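PDB 3OZQ: Serpin48 from Tenebrio molitor, which inhibits, as a highly specific serpin of insect innate immunity, the serine protease SPE (Spätzle-processing enzyme). Local coordinates for residues A291-A296 with L308-I313; K96-K100 with T161-I166; Q262-L268 with P347-V352. All blocks are in the same frame, centred on the assembly; numbering follows the deposited sequence.

Contacts 1 and 2 sit side by side at one end of the serpin body, their centres about 10 Å apart, whereas contact 3 lies on the opposite side of the chain's centre, 46 to 48 Å from either, centre to centre. Strands 310-321 and 163-174 are neighbours in sheet A, so S311 of contact 1 meets R162 and V163 of contact 2. Both contacts are largely buried. Contact 2 is a regular antiparallel pairing with mostly apolar residues on both faces, while contact 1 joins a loop to the chain entering strand 310-321 through one backbone hydrogen bond and an aromatic ring. Contact 3 is a parallel pairing in sheet C, partly buried, with Q262, K348 and Q349 at its periphery.

Contact 1: residues A291-A296 with L308-I313; sequences AFGDEA and LVISNI
The ring of F292 packs on I310 and I313 of strand 310-321: its CD1 lies 3.7 Å from I310 CB, and its CE1 is 3.7 Å from I313 CD1. Its CA-to-CB bond points away from the strand, but chi1 near -58° (m) swings the ring back, edge first, with CD1 also 3.4 Å from I310 O. V309, I310 (mt) and I313 (mt) point toward 291-296 while S311 and N312 point away; the helical phi/psi of S311 (-87/-42) breaks the regular extended alternation between I310 and I313. A291 CB reaches I310 CD1 at 4.2 Å, and A296 CB touches V309 CG1 at 3.9 Å.

F292 and I310 are nearest in register, CA to CA 5.0 Å. Beside them I310 N donates to A291 O (2.9 Å, 172°), and a water bridges F292 O (2.8 Å) and I310 O (2.7 Å). After the 3-10 residues A291 and F292, a type I turn from G293 to A296 closes with A296 N to G293 O at 3.2 Å, and V309 CG1 lies 3.2 Å from G293 O. K280 and K284 also touch F292. This is the serpin connection into s5A, where the loop after helix 279-286 folds back on the chain entering that strand.

Contact 2: residues K96-K100 with T161-I166; sequences KIYVK and TRVVLI
Five backbone hydrogen bonds join the two segments. At K96-I166 they run both ways, K96 N to I166 O at 3.0 Å and I166 N to K96 O at 2.8 Å; at Y98-V164 they do so again, Y98 N to V164 O at 2.9 Å and V164 N to Y98 O at 3.0 Å. The fifth is K100 N to R162 O, 3.0 Å. I97-L165 and V99-V163 are the non-hydrogen-bonded pairs, CA to CA 4.7 and 4.8 Å. Extended strands 96-100 and 163-166 run antiparallel at 164°, their axes 4.8 Å apart at closest. Beyond the pairing, K96 NZ forms a salt bridge with E122 and a hydrogen bond with Q120, and the lysine makes a cation-pi contact with W139. A water links K100 NZ (3.3 Å) to T161 O (2.7 Å).

In serpin terms this is the s2A-s3A pairing of sheet A, with strand 120-124 as s1A on one flank and strand 310-321 as s5A on the other. On the face of I97, V99, V163 and L165, I97 CG2 meets V163 CG1 at 3.6 Å, I97 CG1 meets L165 CD2 at 4.0 Å, and V99 CG2 meets V163 CG2 at 4.2 Å; I97 and L165 pack against L44 of helix 38-50. On the other face, Y98 (chi1 m) turns its ring edge to I166, CD2 to CG1 4.2 Å, and M136 of helix 129-143 covers Y98, V164 and I166.

Contact 3: residues Q262-L268 with P347-V352; sequences QLVNVAL and PKQFIV
K348, N265 and P347 lose the most surface here. K348 opens the short strand 348-351, which runs parallel to strand 262-268 at 8°, the axes 4.7 Å apart at closest. Its N donates to L263 O (2.9 Å) and its O accepts from N265 N (2.8 Å), so its backbone brackets V264, the residue it faces at CA-CA 4.4 Å. V264 CA also makes a CH···O contact with K348 O at 3.2 Å. With chi1 and chi2 both m, the lysine side chain folds back along the pair so that NZ reaches Q262 OE1 at 2.9 Å.

N265 pairs with Q349 and continues the ladder: F350 N to N265 O is 2.9 Å, followed by A267 N to F350 O at 3.0 Å and V352 N to A267 O at 2.8 Å. The side chain of N265 shares a face with Q349, A267 and I351; ND2 lies 3.8 Å from P347 CG, while OD1 is hydrogen-bonded to E206 N.

P347 leads into the strand, its CB 4.2 Å from L263 CG and 4.0 Å from V264 CA. Farther along, A267 CB meets I351 CG2 at 3.9 Å, whereas V264 CG2 touches F350 CB at 3.9 Å on the opposite face, where L222 of strand 219-225 packs against F350 and V266. This is the s1C-s2C pairing of serpin sheet C, with s1C following the reactive-centre loop, residues 337-345 of which are not modelled, consistent with mobility.

Contact 1: residues A291-A296 with L308-I313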
loop_
_atom_site.group_PDB
_atom_site.type_symbol
_atom_site.label_atom_id
_atom_site.label_comp_id
_atom_site.label_asym_id
_atom_site.label_seq_id
_atom_site.Cartn_x
_atom_site.Cartn_y
_atom_site.Cartn_z
ATOM N N ALA A 291 -0.396 10.409 19.963
ATOM C CA ALA A 291 -0.081 11.357 18.900
ATOM C C ALA A 291 -1.316 12.047 18.326
ATOM O O ALA A 291 -1.193 13.068 17.651
ATOM C CB ALA A 291 0.709 10.683 17.798
ATOM N N PHE A 292 -2.493 11.477 18.584
ATOM C CA PHE A 292 -3.754 12.013 18.053
ATOM C C PHE A 292 -4.515 12.867 19.069
ATOM O O PHE A 292 -5.559 13.438 18.744
ATOM C CB PHE A 292 -4.680 10.868 17.617
ATOM C CG PHE A 292 -4.094 9.957 16.571
ATOM C CD1 PHE A 292 -3.510 10.468 15.424
ATOM C CD2 PHE A 292 -4.144 8.573 16.736
ATOM C CE1 PHE A 292 -2.997 9.599 14.441
ATOM C CE2 PHE A 292 -3.625 7.712 15.775
ATOM C CZ PHE A 292 -3.054 8.219 14.627
ATOM N N GLY A 293 -4.012 12.934 20.299
ATOM C CA GLY A 293 -4.744 13.572 21.385
ATOM C C GLY A 293 -3.971 14.623 22.163
ATOM O O GLY A 293 -2.938 15.110 21.703
ATOM N N ASP A 294 -4.472 14.966 23.348
ATOM C CA ASP A 294 -3.923 16.083 24.131
ATOM C C ASP A 294 -2.520 15.850 24.673
ATOM O O ASP A 294 -1.759 16.798 24.852
ATOM C CB ASP A 294 -4.851 16.444 25.295
ATOM C CG ASP A 294 -6.094 17.181 24.843
ATOM O OD1 ASP A 294 -6.030 17.867 23.802
ATOM O OD2 ASP A 294 -7.132 17.076 25.532
ATOM N N GLU A 295 -2.183 14.596 24.951
ATOM C CA GLU A 295 -0.871 14.277 25.502
ATOM C C GLU A 295 0.205 14.285 24.432
ATOM O O GLU A 295 1.365 13.961 24.702
ATOM C CB GLU A 295 -0.908 12.927 26.205
ATOM C CG GLU A 295 -1.982 12.847 27.268
ATOM C CD GLU A 295 -1.908 11.575 28.087
ATOM O OE1 GLU A 295 -2.787 10.701 27.900
ATOM O OE2 GLU A 295 -0.975 11.452 28.917
ATOM N N ALA A 296 -0.186 14.672 23.221
ATOM C CA ALA A 296 0.674 14.562 22.047
ATOM C C ALA A 296 1.900 15.444 22.127
ATOM O O ALA A 296 1.828 16.591 22.580
ATOM C CB ALA A 296 -0.113 14.864 20.778
ATOM N N LEU A 308 0.753 20.817 18.684
ATOM C CA LEU A 308 0.329 20.085 17.495
ATOM C C LEU A 308 -0.097 18.678 17.869
ATOM O O LEU A 308 0.387 18.114 18.845
ATOM C CB LEU A 308 1.452 20.058 16.467
ATOM C CG LEU A 308 1.875 21.416 15.907
ATOM C CD1 LEU A 308 3.043 21.259 14.947
ATOM C CD2 LEU A 308 0.709 22.125 15.225
ATOM N N VAL A 309 -1.052 18.143 17.121
ATOM C CA VAL A 309 -1.413 16.738 17.205
ATOM C C VAL A 309 -1.550 16.289 15.763
ATOM O O VAL A 309 -1.658 17.127 14.864
ATOM C CB VAL A 309 -2.746 16.510 17.935
ATOM C CG1 VAL A 309 -2.761 17.250 19.287
ATOM C CG2 VAL A 309 -3.913 16.963 17.059
ATOM N N ILE A 310 -1.530 14.980 15.521
ATOM C CA ILE A 310 -1.806 14.507 14.181
ATOM C C ILE A 310 -3.312 14.525 13.995
ATOM O O ILE A 310 -4.036 13.770 14.640
ATOM C CB ILE A 310 -1.290 13.073 13.926
ATOM C CG1 ILE A 310 0.236 13.002 14.050
ATOM C CG2 ILE A 310 -1.711 12.615 12.549
ATOM C CD1 ILE A 310 0.806 11.596 13.691
ATOM N N SER A 311 -3.780 15.379 13.097
ATOM C CA SER A 311 -5.215 15.566 12.918
ATOM C C SER A 311 -5.811 14.557 11.933
ATOM O O SER A 311 -6.910 14.046 12.142
ATOM C CB SER A 311 -5.500 16.989 12.445
ATOM O OG SER A 311 -4.949 17.936 13.334
ATOM N N ASN A 312 -5.100 14.303 10.844
ATOM C CA ASN A 312 -5.576 13.343 9.851
ATOM C C ASN A 312 -4.419 12.591 9.216
ATOM O O ASN A 312 -3.314 13.118 9.135
ATOM C CB ASN A 312 -6.395 14.039 8.761
ATOM C CG ASN A 312 -7.446 14.970 9.333
ATOM O OD1 ASN A 312 -7.122 16.035 9.834
ATOM N ND2 ASN A 312 -8.702 14.556 9.285
ATOM N N ILE A 313 -4.683 11.357 8.774
ATOM C CA ILE A 313 -3.719 10.603 7.986
ATOM C C ILE A 313 -4.449 9.944 6.825
ATOM O O ILE A 313 -5.281 9.075 7.021
ATOM C CB ILE A 313 -3.010 9.500 8.806
ATOM C CG1 ILE A 313 -2.470 10.064 10.121
ATOM C CG2 ILE A 313 -1.878 8.891 7.990
ATOM C CD1 ILE A 313 -1.861 8.977 11.022
HETATM O O HOH W 1 -6.280 13.898 16.107
HETATM O O HOH W 2 3.076 18.719 20.170
#

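Contact 2: residues K96-K100 with T161-I166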
loop_
_atom_site.group_PDB
_atom_site.type_symbol
_atom_site.label_atom_id
_atom_site.label_comp_id
_atom_site.label_asym_id
_atom_site.label_seq_id
_atom_site.Cartn_x
_atom_site.Cartn_y
_atom_site.Cartn_z
ATOM N N LYS A 96 3.575 13.897 2.263
ATOM C CA LYS A 96 3.815 15.216 2.823
ATOM C C LYS A 96 3.175 15.379 4.187
ATOM O O LYS A 96 2.129 14.798 4.482
ATOM C CB LYS A 96 3.302 16.278 1.860
ATOM C CG LYS A 96 3.292 17.660 2.441
ATOM C CD LYS A 96 4.332 18.529 1.838
ATOM C CE LYS A 96 3.965 18.921 0.438
ATOM N NZ LYS A 96 4.629 20.229 0.120
ATOM N N ILE A 97 3.821 16.176 5.031
ATOM C CA ILE A 97 3.272 16.496 6.330
ATOM C C ILE A 97 3.016 17.982 6.327
ATOM O O ILE A 97 3.955 18.768 6.382
ATOM C CB ILE A 97 4.237 16.106 7.461
ATOM C CG1 ILE A 97 4.414 14.579 7.492
ATOM C CG2 ILE A 97 3.721 16.598 8.804
ATOM C CD1 ILE A 97 5.084 14.070 8.764
ATOM N N TYR A 98 1.751 18.365 6.197
ATOM C CA TYR A 98 1.371 19.779 6.230
ATOM C C TYR A 98 1.076 20.200 7.660
ATOM O O TYR A 98 0.356 19.495 8.367
ATOM C CB TYR A 98 0.137 20.026 5.375
ATOM C CG TYR A 98 0.395 20.014 3.896
ATOM C CD1 TYR A 98 0.775 21.170 3.227
ATOM C CD2 TYR A 98 0.267 18.840 3.161
ATOM C CE1 TYR A 98 1.007 21.158 1.870
ATOM C CE2 TYR A 98 0.490 18.817 1.808
ATOM C CZ TYR A 98 0.858 19.975 1.162
ATOM O OH TYR A 98 1.089 19.941 -0.191
ATOM N N VAL A 99 1.611 21.361 8.059
ATOM C CA VAL A 99 1.523 21.843 9.435
ATOM C C VAL A 99 0.903 23.256 9.575
ATOM O O VAL A 99 1.157 24.146 8.766
ATOM C CB VAL A 99 2.918 21.794 10.114
ATOM C CG1 VAL A 99 2.828 22.244 11.549
ATOM C CG2 VAL A 99 3.499 20.362 10.026
ATOM N N LYS A 100 0.079 23.425 10.601
ATOM C CA LYS A 100 -0.651 24.668 10.882
ATOM C C LYS A 100 0.294 25.874 10.790
ATOM O O LYS A 100 1.374 25.830 11.375
ATOM C CB LYS A 100 -1.236 24.545 12.292
ATOM C CG LYS A 100 -2.178 25.637 12.765
ATOM C CD LYS A 100 -2.696 25.272 14.154
ATOM C CE LYS A 100 -3.340 26.467 14.877
ATOM N NZ LYS A 100 -4.681 26.838 14.324
ATOM N N THR A 161 -7.557 21.686 12.857
ATOM C CA THR A 161 -6.589 20.943 12.057
ATOM C C THR A 161 -5.198 21.482 12.364
ATOM O O THR A 161 -4.956 22.684 12.226
ATOM C CB THR A 161 -6.887 21.011 10.544
ATOM O OG1 THR A 161 -8.207 20.525 10.300
ATOM C CG2 THR A 161 -5.893 20.141 9.763
ATOM N N ARG A 162 -4.309 20.590 12.812
ATOM C CA ARG A 162 -2.959 20.948 13.262
ATOM C C ARG A 162 -1.852 20.291 12.435
ATOM O O ARG A 162 -0.946 20.964 11.965
ATOM C CB ARG A 162 -2.777 20.592 14.743
ATOM C CG ARG A 162 -3.171 21.739 15.708
ATOM C CD ARG A 162 -3.716 21.219 17.046
ATOM N NE ARG A 162 -4.936 20.411 16.884
ATOM C CZ ARG A 162 -5.523 19.741 17.875
ATOM N NH1 ARG A 162 -5.011 19.784 19.095
ATOM N NH2 ARG A 162 -6.617 19.035 17.654
ATOM N N VAL A 163 -1.921 18.971 12.281
ATOM C CA VAL A 163 -1.014 18.269 11.364
ATOM C C VAL A 163 -1.755 17.262 10.501
ATOM O O VAL A 163 -2.535 16.436 11.009
ATOM C CB VAL A 163 0.116 17.525 12.101
ATOM C CG1 VAL A 163 0.967 16.721 11.103
ATOM C CG2 VAL A 163 0.982 18.505 12.883
ATOM N N VAL A 164 -1.503 17.325 9.196
ATOM C CA VAL A 164 -2.107 16.396 8.264
ATOM C C VAL A 164 -1.012 15.633 7.535
ATOM O O VAL A 164 -0.113 16.243 6.953
ATOM C CB VAL A 164 -2.994 17.125 7.237
ATOM C CG1 VAL A 164 -3.525 16.140 6.196
ATOM C CG2 VAL A 164 -4.134 17.837 7.955
ATOM N N LEU A 165 -1.091 14.305 7.599
ATOM C CA LEU A 165 -0.235 13.409 6.807
ATOM C C LEU A 165 -0.935 13.043 5.515
ATOM O O LEU A 165 -2.026 12.481 5.531
ATOM C CB LEU A 165 0.063 12.105 7.552
ATOM C CG LEU A 165 0.652 12.038 8.965
ATOM C CD1 LEU A 165 1.730 10.973 9.062
ATOM C CD2 LEU A 165 1.133 13.375 9.510
ATOM N N ILE A 166 -0.295 13.354 4.400
ATOM C CA ILE A 166 -0.806 12.996 3.086
ATOM C C ILE A 166 0.089 11.912 2.497
ATOM O O ILE A 166 1.312 12.023 2.575
ATOM C CB ILE A 166 -0.739 14.196 2.145
ATOM C CG1 ILE A 166 -1.821 15.202 2.515
ATOM C CG2 ILE A 166 -0.902 13.743 0.722
ATOM C CD1 ILE A 166 -3.113 14.557 2.940
HETATM O O HOH W 3 -6.050 25.091 11.942
#

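Contact 3: residues Q262-L268 with P347-V352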
loop_
_atom_site.group_PDB
_atom_site.type_symbol
_atom_site.label_atom_id
_atom_site.label_comp_id
_atom_site.label_asym_id
_atom_site.label_seq_id
_atom_site.Cartn_x
_atom_site.Cartn_y
_atom_site.Cartn_z
ATOM N N GLN A 262 5.867 -24.367 -10.952
ATOM C CA GLN A 262 5.103 -25.441 -11.571
ATOM C C GLN A 262 4.484 -24.962 -12.868
ATOM O O GLN A 262 4.204 -23.779 -13.032
ATOM C CB GLN A 262 4.020 -25.963 -10.628
ATOM C CG GLN A 262 4.563 -26.499 -9.307
ATOM C CD GLN A 262 3.729 -27.642 -8.751
ATOM O OE1 GLN A 262 3.527 -28.654 -9.418
ATOM N NE2 GLN A 262 3.238 -27.482 -7.525
ATOM N N LEU A 263 4.272 -25.891 -13.792
ATOM C CA LEU A 263 3.667 -25.572 -15.071
ATOM C C LEU A 263 2.193 -25.266 -14.855
ATOM O O LEU A 263 1.465 -26.057 -14.263
ATOM C CB LEU A 263 3.809 -26.757 -16.019
ATOM C CG LEU A 263 3.298 -26.480 -17.421
ATOM C CD1 LEU A 263 4.116 -25.361 -18.051
ATOM C CD2 LEU A 263 3.366 -27.758 -18.258
ATOM N N VAL A 264 1.743 -24.121 -15.339
ATOM C CA VAL A 264 0.422 -23.657 -14.961
ATOM C C VAL A 264 -0.201 -22.848 -16.072
ATOM O O VAL A 264 0.504 -22.239 -16.874
ATOM C CB VAL A 264 0.502 -22.797 -13.648
ATOM C CG1 VAL A 264 1.466 -21.641 -13.822
ATOM C CG2 VAL A 264 -0.871 -22.307 -13.224
ATOM N N ASN A 265 -1.528 -22.867 -16.133
ATOM C CA ASN A 265 -2.270 -21.952 -16.981
ATOM C C ASN A 265 -2.940 -20.928 -16.081
ATOM O O ASN A 265 -3.435 -21.271 -15.013
ATOM C CB ASN A 265 -3.336 -22.685 -17.798
ATOM C CG ASN A 265 -2.748 -23.533 -18.915
ATOM O OD1 ASN A 265 -1.623 -23.313 -19.363
ATOM N ND2 ASN A 265 -3.517 -24.507 -19.373
ATOM N N VAL A 266 -2.969 -19.676 -16.511
ATOM C CA VAL A 266 -3.536 -18.633 -15.676
ATOM C C VAL A 266 -4.638 -17.859 -16.375
ATOM O O VAL A 266 -4.489 -17.433 -17.519
ATOM C CB VAL A 266 -2.460 -17.633 -15.203
ATOM C CG1 VAL A 266 -1.238 -18.379 -14.668
ATOM C CG2 VAL A 266 -2.072 -16.725 -16.343
ATOM N N ALA A 267 -5.742 -17.671 -15.668
ATOM C CA ALA A 267 -6.818 -16.816 -16.149
ATOM C C ALA A 267 -7.009 -15.699 -15.142
ATOM O O ALA A 267 -7.525 -15.931 -14.047
ATOM C CB ALA A 267 -8.111 -17.600 -16.304
ATOM N N LEU A 268 -6.596 -14.495 -15.523
ATOM C CA LEU A 268 -6.625 -13.353 -14.615
ATOM C C LEU A 268 -7.410 -12.240 -15.248
ATOM O O LEU A 268 -7.035 -11.752 -16.303
ATOM C CB LEU A 268 -5.204 -12.856 -14.347
ATOM C CG LEU A 268 -5.085 -11.689 -13.359
ATOM C CD1 LEU A 268 -5.336 -12.205 -11.956
ATOM C CD2 LEU A 268 -3.711 -11.053 -13.475
ATOM N N PRO A 347 -1.187 -28.879 -17.514
ATOM C CA PRO A 347 -0.789 -27.842 -16.542
ATOM C C PRO A 347 -1.706 -27.694 -15.326
ATOM O O PRO A 347 -2.912 -27.921 -15.427
ATOM C CB PRO A 347 -0.858 -26.549 -17.364
ATOM C CG PRO A 347 -0.713 -26.986 -18.774
ATOM C CD PRO A 347 -1.416 -28.310 -18.851
ATOM N N LYS A 348 -1.128 -27.307 -14.188
ATOM C CA LYS A 348 -1.917 -26.820 -13.066
ATOM C C LYS A 348 -2.835 -25.702 -13.568
ATOM O O LYS A 348 -2.467 -24.940 -14.466
ATOM C CB LYS A 348 -1.009 -26.278 -11.959
ATOM C CG LYS A 348 -0.240 -27.328 -11.165
ATOM C CD LYS A 348 -1.179 -28.238 -10.390
ATOM C CE LYS A 348 -0.467 -28.903 -9.213
ATOM N NZ LYS A 348 0.792 -29.582 -9.623
ATOM N N GLN A 349 -4.028 -25.615 -12.988
ATOM C CA GLN A 349 -4.982 -24.569 -13.339
ATOM C C GLN A 349 -5.051 -23.463 -12.271
ATOM O O GLN A 349 -5.268 -23.730 -11.085
ATOM C CB GLN A 349 -6.374 -25.168 -13.533
ATOM C CG GLN A 349 -6.434 -26.299 -14.569
ATOM C CD GLN A 349 -7.204 -25.887 -15.800
ATOM O OE1 GLN A 349 -8.440 -25.887 -15.802
ATOM N NE2 GLN A 349 -6.483 -25.511 -16.853
ATOM N N PHE A 350 -4.867 -22.221 -12.694
ATOM C CA PHE A 350 -5.055 -21.089 -11.786
ATOM C C PHE A 350 -6.016 -20.109 -12.438
ATOM O O PHE A 350 -5.610 -19.155 -13.102
ATOM C CB PHE A 350 -3.729 -20.421 -11.445
ATOM C CG PHE A 350 -3.799 -19.507 -10.238
ATOM C CD1 PHE A 350 -3.663 -20.014 -8.946
ATOM C CD2 PHE A 350 -3.990 -18.152 -10.396
ATOM C CE1 PHE A 350 -3.729 -19.162 -7.823
ATOM C CE2 PHE A 350 -4.048 -17.284 -9.276
ATOM C CZ PHE A 350 -3.923 -17.799 -7.995
ATOM N N ILE A 351 -7.301 -20.382 -12.255
ATOM C CA ILE A 351 -8.360 -19.603 -12.875
ATOM C C ILE A 351 -8.965 -18.688 -11.835
ATOM O O ILE A 351 -9.672 -19.130 -10.921
ATOM C CB ILE A 351 -9.439 -20.532 -13.517
ATOM C CG1 ILE A 351 -8.778 -21.440 -14.559
ATOM C CG2 ILE A 351 -10.596 -19.719 -14.125
ATOM C CD1 ILE A 351 -9.572 -22.704 -14.868
ATOM N N VAL A 352 -8.652 -17.402 -11.964
ATOM C CA VAL A 352 -9.087 -16.405 -11.002
ATOM C C VAL A 352 -10.457 -15.873 -11.413
ATOM O O VAL A 352 -10.563 -14.878 -12.128
ATOM C CB VAL A 352 -8.056 -15.261 -10.889
ATOM C CG1 VAL A 352 -8.415 -14.337 -9.733
ATOM C CG2 VAL A 352 -6.632 -15.826 -10.717
#